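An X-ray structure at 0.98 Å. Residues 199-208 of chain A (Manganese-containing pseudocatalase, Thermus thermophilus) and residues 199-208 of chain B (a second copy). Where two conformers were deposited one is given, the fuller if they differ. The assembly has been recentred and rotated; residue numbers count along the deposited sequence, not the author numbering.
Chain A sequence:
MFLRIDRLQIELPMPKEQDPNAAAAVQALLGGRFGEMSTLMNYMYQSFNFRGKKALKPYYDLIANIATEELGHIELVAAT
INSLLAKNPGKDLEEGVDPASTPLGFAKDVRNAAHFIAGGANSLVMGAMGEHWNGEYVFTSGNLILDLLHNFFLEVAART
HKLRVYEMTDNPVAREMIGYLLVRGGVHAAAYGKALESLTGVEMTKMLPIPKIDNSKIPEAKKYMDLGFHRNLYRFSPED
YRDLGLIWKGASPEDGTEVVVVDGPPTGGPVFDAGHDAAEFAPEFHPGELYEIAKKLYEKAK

Chain A 199-208: LTGVEMTKML
Chain B, residues 199-208: LTGVEMTKML

The two copies meet antiparallel about a near-twofold axis: CA of Thr200(A) lies 5.8 Å from CA of Met207(B), CA of Val202(A) 6.0 Å from CA of Glu203(B), and reciprocally. In each chain a helix ends at Thr200, Gly201 takes positive phi (79° and 78°), Val202 is extended (-89/131 in A), and 204-207 follow helical phi/psi without the regular bonds. Glycine suits the turn: in A an ideal CB would jam against the preceding carbonyl, and in B it would strike CE of Lys206(A). Thr200, chi1 p, steadies the bend by accepting from the backbone, Val202 N to Thr200 OG1 being 3.1 Å in both chains.

Val202, chi1 t, is the central bump. The two CG1 methyls of Val202(A) and Val202(B) touch at 3.4 Å, while CG2 of Val202(A) enters a hollow of backbone, 3.6 Å from Glu203(B) O and 3.7 Å from Met207(B) N; CG2 of Val202(B) does the same in A. A branched, compact side chain can thus meet its twin and fill the opposing turn. Flexible methionines close the space around it. Met204 is m, m, m, bringing SD of Met204(A) 3.4 Å from SD of Met204(B); Met207 is t, t, m, with CE of Met207(B) 3.7 Å from SD of Met204(A) and CG 3.8 Å from Thr200(A) CG2. Together the stretches bury 561 Å².

Symmetry loosens at the exposed lysines. Lys206(A), extended in all four chi angles, reaches across for a weak hydrogen bond from NZ to Gly201(B) O, 3.3 Å. Lys206(B) (m, t, t, p) instead turns back, its NZ 3.4 Å from Glu203(B) OE1 in a salt bridge. Water bridges the chains: one donates to Thr200(A) O (2.7 Å) and Lys206(B) O (2.8 Å), its counterpart joins the reciprocal carbonyls, and another accepts from N of Glu203(A) and N of Glu203(B), each at 3.1 Å.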

# COMPACT_ATOMS: atom_id res chain seq x y z
N LEU A 199 -2.30 -37.38 -3.34
CA LEU A 199 -1.05 -37.16 -2.63
C LEU A 199 -1.12 -37.46 -1.14
O LEU A 199 -0.07 -37.70 -0.53
CB LEU A 199 -0.59 -35.73 -2.85
CG LEU A 199 -0.13 -35.40 -4.24
CD1 LEU A 199 -0.16 -33.82 -4.40
CD2 LEU A 199 1.22 -36.03 -4.58
N THR A 200 -2.31 -37.36 -0.56
CA THR A 200 -2.47 -37.37 0.88
C THR A 200 -3.45 -38.43 1.41
O THR A 200 -3.45 -38.71 2.62
CB THR A 200 -2.97 -36.01 1.44
OG1 THR A 200 -4.35 -35.83 1.17
CG2 THR A 200 -2.15 -34.81 0.95
N GLY A 201 -4.34 -38.95 0.56
CA GLY A 201 -5.37 -39.83 1.01
C GLY A 201 -6.56 -39.19 1.67
O GLY A 201 -7.53 -39.90 2.01
N VAL A 202 -6.55 -37.88 1.81
CA VAL A 202 -7.67 -37.17 2.44
C VAL A 202 -8.68 -36.82 1.35
O VAL A 202 -8.31 -36.28 0.30
CB VAL A 202 -7.16 -35.90 3.13
CG1 VAL A 202 -8.31 -35.09 3.72
CG2 VAL A 202 -6.11 -36.27 4.22
N GLU A 203 -9.94 -37.15 1.63
CA GLU A 203 -11.00 -37.08 0.63
C GLU A 203 -11.56 -35.67 0.49
O GLU A 203 -12.71 -35.37 0.80
CB GLU A 203 -12.13 -38.06 0.99
CG GLU A 203 -11.61 -39.50 0.96
CD GLU A 203 -12.69 -40.52 1.28
OE1 GLU A 203 -13.91 -40.14 1.28
OE2 GLU A 203 -12.28 -41.68 1.51
N MET A 204 -10.70 -34.75 -0.00
CA MET A 204 -11.06 -33.34 -0.04
C MET A 204 -12.31 -33.06 -0.80
O MET A 204 -13.07 -32.12 -0.46
CB MET A 204 -9.89 -32.53 -0.60
CG MET A 204 -8.69 -32.48 0.29
SD MET A 204 -8.99 -31.79 1.92
CE MET A 204 -9.38 -30.09 1.49
N THR A 205 -12.60 -33.79 -1.90
CA THR A 205 -13.79 -33.49 -2.66
C THR A 205 -15.06 -33.73 -1.86
O THR A 205 -16.12 -33.17 -2.22
CB THR A 205 -13.87 -34.25 -3.99
OG1 THR A 205 -13.90 -35.65 -3.78
CG2 THR A 205 -12.74 -33.85 -4.94
N LYS A 206 -15.02 -34.53 -0.80
CA LYS A 206 -16.17 -34.76 0.01
C LYS A 206 -16.61 -33.52 0.82
O LYS A 206 -17.73 -33.45 1.30
CB LYS A 206 -15.91 -35.92 1.00
CG LYS A 206 -16.94 -36.21 2.11
CD LYS A 206 -16.52 -37.37 2.97
CE LYS A 206 -17.42 -37.47 4.19
NZ LYS A 206 -16.90 -38.69 4.91
N MET A 207 -15.72 -32.55 0.93
CA MET A 207 -16.06 -31.29 1.59
C MET A 207 -16.92 -30.40 0.71
O MET A 207 -17.52 -29.45 1.19
CB MET A 207 -14.65 -30.44 1.91
CG MET A 207 -14.80 -29.59 3.12
SD MET A 207 -13.30 -28.81 3.45
CE MET A 207 -12.45 -30.14 4.25
N LEU A 208 -16.93 -30.64 -0.60
CA LEU A 208 -17.63 -29.77 -1.53
C LEU A 208 -19.13 -30.06 -1.49
O LEU A 208 -19.54 -31.22 -1.27
CB LEU A 208 -17.09 -29.98 -2.95
CG LEU A 208 -15.60 -29.64 -3.10
CD1 LEU A 208 -15.05 -30.07 -4.46
CD2 LEU A 208 -15.32 -28.14 -2.88
N LEU B 199 -17.41 -31.37 11.22
CA LEU B 199 -18.40 -30.69 10.42
C LEU B 199 -18.59 -31.30 9.02
O LEU B 199 -19.64 -31.08 8.43
CB LEU B 199 -18.01 -29.22 10.24
CG LEU B 199 -18.12 -28.39 11.50
CD1 LEU B 199 -17.33 -27.07 11.33
CD2 LEU B 199 -19.56 -28.13 11.90
N THR B 200 -17.57 -31.97 8.50
CA THR B 200 -17.52 -32.37 7.12
C THR B 200 -17.29 -33.87 6.88
O THR B 200 -17.49 -34.35 5.77
CB THR B 200 -16.42 -31.61 6.31
OG1 THR B 200 -15.14 -32.12 6.65
CG2 THR B 200 -16.51 -30.09 6.48
N GLY B 201 -16.76 -34.57 7.88
CA GLY B 201 -16.35 -35.94 7.72
C GLY B 201 -15.04 -36.15 7.01
O GLY B 201 -14.62 -37.29 6.87
N VAL B 202 -14.36 -35.09 6.58
CA VAL B 202 -13.09 -35.21 5.88
C VAL B 202 -11.99 -35.22 6.94
O VAL B 202 -11.93 -34.35 7.82
CB VAL B 202 -12.91 -34.02 4.90
CG1 VAL B 202 -11.54 -34.12 4.25
CG2 VAL B 202 -14.00 -34.06 3.85
N GLU B 203 -11.08 -36.20 6.84
CA GLU B 203 -10.09 -36.49 7.85
C GLU B 203 -8.86 -35.59 7.71
O GLU B 203 -7.75 -36.02 7.39
CB GLU B 203 -9.69 -37.98 7.83
CG GLU B 203 -10.87 -38.88 8.15
CD GLU B 203 -10.59 -40.39 8.00
OE1 GLU B 203 -9.57 -40.83 7.43
OE2 GLU B 203 -11.50 -41.13 8.36
N MET B 204 -9.07 -34.28 7.92
CA MET B 204 -8.02 -33.30 7.66
C MET B 204 -6.77 -33.55 8.44
O MET B 204 -5.69 -33.26 7.95
CB MET B 204 -8.56 -31.89 7.99
CG MET B 204 -9.62 -31.40 7.03
SD MET B 204 -9.10 -31.35 5.30
CE MET B 204 -7.85 -30.06 5.36
N THR B 205 -6.85 -34.07 9.68
CA THR B 205 -5.62 -34.29 10.43
C THR B 205 -4.72 -35.32 9.79
O THR B 205 -3.52 -35.34 10.08
CB THR B 205 -5.87 -34.65 11.90
OG1 THR B 205 -6.59 -35.87 11.98
CG2 THR B 205 -6.58 -33.53 12.63
N LYS B 206 -5.26 -36.19 8.92
CA LYS B 206 -4.42 -37.19 8.24
C LYS B 206 -3.49 -36.57 7.22
O LYS B 206 -2.52 -37.20 6.81
CB LYS B 206 -5.28 -38.33 7.69
CG LYS B 206 -5.96 -39.10 8.83
CD LYS B 206 -6.59 -40.37 8.31
CE LYS B 206 -7.24 -41.22 9.38
NZ LYS B 206 -7.95 -40.36 10.38
N MET B 207 -3.70 -35.31 6.83
CA MET B 207 -2.80 -34.59 5.97
C MET B 207 -1.55 -34.12 6.69
O MET B 207 -0.56 -33.76 6.04
CB MET B 207 -3.53 -33.22 5.37
CG MET B 207 -3.03 -32.83 4.07
SD MET B 207 -3.98 -31.48 3.51
CE MET B 207 -5.45 -32.30 2.97
N LEU B 208 -1.59 -34.06 8.00
CA LEU B 208 -0.48 -33.51 8.78
C LEU B 208 0.64 -34.56 8.88
O LEU B 208 0.36 -35.78 8.94
CB LEU B 208 -0.97 -33.09 10.17
CG LEU B 208 -2.03 -32.00 10.15
CD1 LEU B 208 -2.61 -31.81 11.57
CD2 LEU B 208 -1.47 -30.68 9.58
O HOH W 1 -1.49 -38.07 4.35
O HOH W 2 -9.11 -40.09 4.81
O HOH W 3 -10.94 -38.15 4.40
O HOH W 4 -18.92 -33.17 3.84
O HOH W 5 -16.73 -39.61 7.21